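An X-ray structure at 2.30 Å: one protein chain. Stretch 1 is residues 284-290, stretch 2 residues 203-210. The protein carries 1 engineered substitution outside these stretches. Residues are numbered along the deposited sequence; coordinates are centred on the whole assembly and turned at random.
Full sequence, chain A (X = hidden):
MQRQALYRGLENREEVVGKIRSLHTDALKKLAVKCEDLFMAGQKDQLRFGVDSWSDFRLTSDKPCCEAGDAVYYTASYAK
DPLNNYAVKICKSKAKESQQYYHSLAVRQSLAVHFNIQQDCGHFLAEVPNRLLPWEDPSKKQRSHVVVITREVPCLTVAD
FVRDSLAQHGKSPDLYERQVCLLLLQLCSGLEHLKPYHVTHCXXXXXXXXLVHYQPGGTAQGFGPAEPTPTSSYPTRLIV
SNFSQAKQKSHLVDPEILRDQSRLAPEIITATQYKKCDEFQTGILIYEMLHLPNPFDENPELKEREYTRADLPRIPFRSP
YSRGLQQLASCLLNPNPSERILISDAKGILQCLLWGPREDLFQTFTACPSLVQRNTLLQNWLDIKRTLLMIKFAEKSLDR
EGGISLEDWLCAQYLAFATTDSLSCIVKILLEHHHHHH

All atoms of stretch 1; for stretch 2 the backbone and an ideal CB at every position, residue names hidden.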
# COMPACT_ATOMS: atom_id res chain seq x y z
N ILE A 284 2.74 -35.82 -15.76
CA ILE A 284 3.99 -36.14 -16.43
C ILE A 284 4.94 -34.95 -16.41
O ILE A 284 6.16 -35.11 -16.24
CB ILE A 284 3.71 -36.61 -17.88
CG1 ILE A 284 2.92 -37.92 -17.87
CG2 ILE A 284 5.01 -36.77 -18.66
CD1 ILE A 284 2.63 -38.46 -19.25
N LEU A 285 4.40 -33.74 -16.56
CA LEU A 285 5.24 -32.55 -16.57
C LEU A 285 5.95 -32.34 -15.24
O LEU A 285 7.06 -31.80 -15.20
CB LEU A 285 4.41 -31.31 -16.91
CG LEU A 285 3.78 -31.28 -18.30
CD1 LEU A 285 3.07 -29.95 -18.51
CD2 LEU A 285 4.82 -31.51 -19.38
N ILE A 286 5.34 -32.77 -14.13
CA ILE A 286 5.97 -32.61 -12.82
C ILE A 286 7.28 -33.39 -12.77
O ILE A 286 8.29 -32.88 -12.28
CB ILE A 286 5.00 -33.05 -11.71
CG1 ILE A 286 3.81 -32.10 -11.63
CG2 ILE A 286 5.73 -33.11 -10.37
CD1 ILE A 286 2.84 -32.43 -10.52
N TYR A 287 7.27 -34.62 -13.27
CA TYR A 287 8.50 -35.40 -13.32
C TYR A 287 9.54 -34.74 -14.22
O TYR A 287 10.72 -34.66 -13.85
CB TYR A 287 8.20 -36.82 -13.81
CG TYR A 287 7.66 -37.75 -12.74
CD1 TYR A 287 6.32 -37.71 -12.36
CD2 TYR A 287 8.49 -38.68 -12.12
CE1 TYR A 287 5.83 -38.57 -11.39
CE2 TYR A 287 8.01 -39.54 -11.16
CZ TYR A 287 6.68 -39.48 -10.79
OH TYR A 287 6.21 -40.34 -9.83
N GLU A 288 9.12 -34.26 -15.39
CA GLU A 288 10.07 -33.70 -16.35
C GLU A 288 10.67 -32.39 -15.84
O GLU A 288 11.87 -32.15 -15.99
CB GLU A 288 9.39 -33.50 -17.70
CG GLU A 288 8.98 -34.81 -18.36
CD GLU A 288 8.31 -34.60 -19.71
OE1 GLU A 288 7.59 -33.60 -19.88
OE2 GLU A 288 8.51 -35.45 -20.61
N MET A 289 9.85 -31.54 -15.22
CA MET A 289 10.36 -30.30 -14.65
C MET A 289 11.32 -30.55 -13.49
O MET A 289 12.16 -29.69 -13.20
CB MET A 289 9.21 -29.41 -14.18
CG MET A 289 8.35 -28.89 -15.32
SD MET A 289 7.08 -27.74 -14.77
CE MET A 289 8.10 -26.37 -14.22
N LEU A 290 11.22 -31.70 -12.83
CA LEU A 290 12.17 -32.09 -11.80
C LEU A 290 13.34 -32.89 -12.36
O LEU A 290 13.99 -33.63 -11.61
CB LEU A 290 11.46 -32.89 -10.71
CG LEU A 290 10.39 -32.09 -9.95
CD1 LEU A 290 9.70 -32.97 -8.92
CD2 LEU A 290 11.01 -30.86 -9.29
N UNK A 203 -1.94 -31.54 -25.65
CA UNK A 203 -0.55 -31.56 -26.10
C UNK A 203 0.31 -30.73 -25.15
O UNK A 203 1.08 -29.87 -25.56
CB UNK A 203 -0.43 -31.03 -27.53
N UNK A 204 0.16 -30.98 -23.85
CA UNK A 204 0.90 -30.24 -22.83
C UNK A 204 2.32 -30.79 -22.77
O UNK A 204 2.58 -31.82 -22.14
CB UNK A 204 0.22 -30.34 -21.47
N UNK A 205 3.25 -30.11 -23.44
CA UNK A 205 4.66 -30.46 -23.41
C UNK A 205 5.47 -29.23 -23.05
O UNK A 205 5.03 -28.09 -23.28
CB UNK A 205 5.11 -31.04 -24.75
N UNK A 206 6.65 -29.45 -22.48
CA UNK A 206 7.44 -28.34 -21.94
C UNK A 206 7.85 -27.36 -23.03
O UNK A 206 8.01 -26.16 -22.76
CB UNK A 206 8.68 -28.87 -21.23
N UNK A 207 8.00 -27.83 -24.27
CA UNK A 207 8.33 -26.94 -25.38
C UNK A 207 7.12 -26.15 -25.88
O UNK A 207 7.29 -25.27 -26.73
CB UNK A 207 8.93 -27.75 -26.53
N UNK A 208 5.92 -26.44 -25.38
CA UNK A 208 4.73 -25.67 -25.71
C UNK A 208 4.41 -24.62 -24.66
O UNK A 208 3.46 -23.85 -24.84
CB UNK A 208 3.53 -26.61 -25.88
N UNK A 209 5.17 -24.56 -23.57
CA UNK A 209 4.98 -23.57 -22.52
C UNK A 209 6.06 -22.51 -22.64
O UNK A 209 7.26 -22.83 -22.55
CB UNK A 209 5.01 -24.22 -21.14
N UNK A 210 5.65 -21.27 -22.86
CA UNK A 210 6.57 -20.16 -23.09
C UNK A 210 6.76 -19.34 -21.83
O UNK A 210 5.86 -19.23 -20.99
CB UNK A 210 6.06 -19.27 -24.22

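Stretch 1 is the end of a helix, and Leu290 is the first residue to leave helical geometry. Toward stretch 2 it offers mostly apolar surface: the methyls of Leu285, the CB of Glu288 and the CG of Met289. The carboxylate of Glu288 is the charged group near this surface.

Position 203 has nothing of stretch 1 within 5.5 Å of its ideal CB. Its phi/psi of -148/50 is extended in phi, and stretch 1 sets no preference, so many side chains would suit. The deposited residue is Asp203. Its work is inside its own stretch, where its carboxylate and carbonyl oxygen accept hydrogen bonds from later side chains.

Position 204 points its CB sideways, yet that ideal CB lies 4.1 Å from Leu285 CD1. A methyl at this distance favours an apolar residue; Val, Ile, Leu or Met would all be reasonable. The residue is Leu204. Leu204 CB packs against Leu285 CD1 at 4.1 Å, and Leu204 O lies 3.6 Å from Leu285 CD2.

Position 205 points its CB away from stretch 1, with the ideal CB 5.4 Å from Leu285 CD2. The backbone is extended. Stretch 1 asks little here, and a long polar chain is as acceptable as a small one. The residue is Arg205. Arg205 CA touches Leu285 CD2 at 4.2 Å, while its guanidinium turns to Asp203. Arg205 NE donates to Asp203 OD1 at 2.8 Å and Arg205 NH2 to Asp203 OD2 at 2.8 Å, forming a two-pronged salt bridge.

Position 206 has its CA 7.2 Å from Leu285 CA, the nearest CA pair across the stretches. The ideal CB of 206 points sideways, 5.0 Å from both Leu285 CD2 and Glu288 OE1. Either a hydrogen-bond donor or basic group reaching the carboxylate or an apolar chain reaching the helix could be accommodated. Leu, Met or Ile would suit the apolar choice. The residue is Leu206, whose end comes nearer the helix. Leu206 CD2 lies 3.7 Å from Met289 CG and 3.9 Å from Leu285 CD2; Leu206 CD1 lies 3.8 Å from Glu288 CB. The carboxylate is served by a water instead, which accepts from Leu206 N at 2.9 Å and donates to Glu288 OE1 at 2.6 Å.

Position 207 has no neighbour in stretch 1 near its CB, so the choice is wide. The residue is Glu207, and Glu207 OE2 makes a very short salt bridge of 2.4 Å with Arg205 NH1.

Position 208 is out of reach. Stretch 1 sets no preference, so many side chains would do. It is Asn208; Asn208 ND2 donates to Asp203 O at 2.8 Å and weakly to Asp203 OD2 at 3.3 Å.

Position 209 lies in a strand and points its CB toward stretch 1, but from beyond 5.5 Å. A longer apolar chain could close the gap. Leu209 does so, with Leu209 CD1 4.2 Å from Leu285 CD1.

Position 210 is also out of reach and open to many residues. It is Leu210, which makes no contact with stretch 1.

Stretch 2, residues 203-210: DLRLENLL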
# COMPACT_ATOMS: atom_id res chain seq x y z
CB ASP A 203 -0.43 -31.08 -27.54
CG ASP A 203 0.91 -31.41 -28.16
OD1 ASP A 203 1.50 -32.44 -27.78
OD2 ASP A 203 1.38 -30.64 -29.03
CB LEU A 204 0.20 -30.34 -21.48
CG LEU A 204 -1.14 -29.61 -21.39
CD1 LEU A 204 -1.79 -29.83 -20.03
CD2 LEU A 204 -0.95 -28.12 -21.65
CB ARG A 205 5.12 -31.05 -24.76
CG ARG A 205 4.55 -32.44 -25.03
CD ARG A 205 4.97 -32.99 -26.39
NE ARG A 205 4.29 -32.33 -27.50
CZ ARG A 205 4.88 -31.53 -28.37
NH1 ARG A 205 6.18 -31.29 -28.28
NH2 ARG A 205 4.18 -30.97 -29.35
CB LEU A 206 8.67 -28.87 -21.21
CG LEU A 206 8.40 -29.65 -19.92
CD1 LEU A 206 9.70 -30.07 -19.25
CD2 LEU A 206 7.55 -28.82 -18.96
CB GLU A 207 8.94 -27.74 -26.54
CG GLU A 207 8.11 -28.94 -27.01
CD GLU A 207 8.39 -30.20 -26.21
OE1 GLU A 207 8.96 -30.11 -25.10
OE2 GLU A 207 8.03 -31.30 -26.69
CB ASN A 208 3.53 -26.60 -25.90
CG ASN A 208 3.68 -27.50 -27.12
OD1 ASN A 208 4.26 -27.10 -28.12
ND2 ASN A 208 3.15 -28.71 -27.03
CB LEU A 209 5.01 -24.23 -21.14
CG LEU A 209 4.08 -25.42 -20.94
CD1 LEU A 209 4.26 -26.02 -19.55
CD2 LEU A 209 2.63 -25.02 -21.17
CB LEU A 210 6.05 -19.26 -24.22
CG LEU A 210 5.54 -19.99 -25.47
CD1 LEU A 210 4.92 -19.00 -26.45
CD2 LEU A 210 6.67 -20.76 -26.13
O HOH W 1 7.57 -32.19 -22.03
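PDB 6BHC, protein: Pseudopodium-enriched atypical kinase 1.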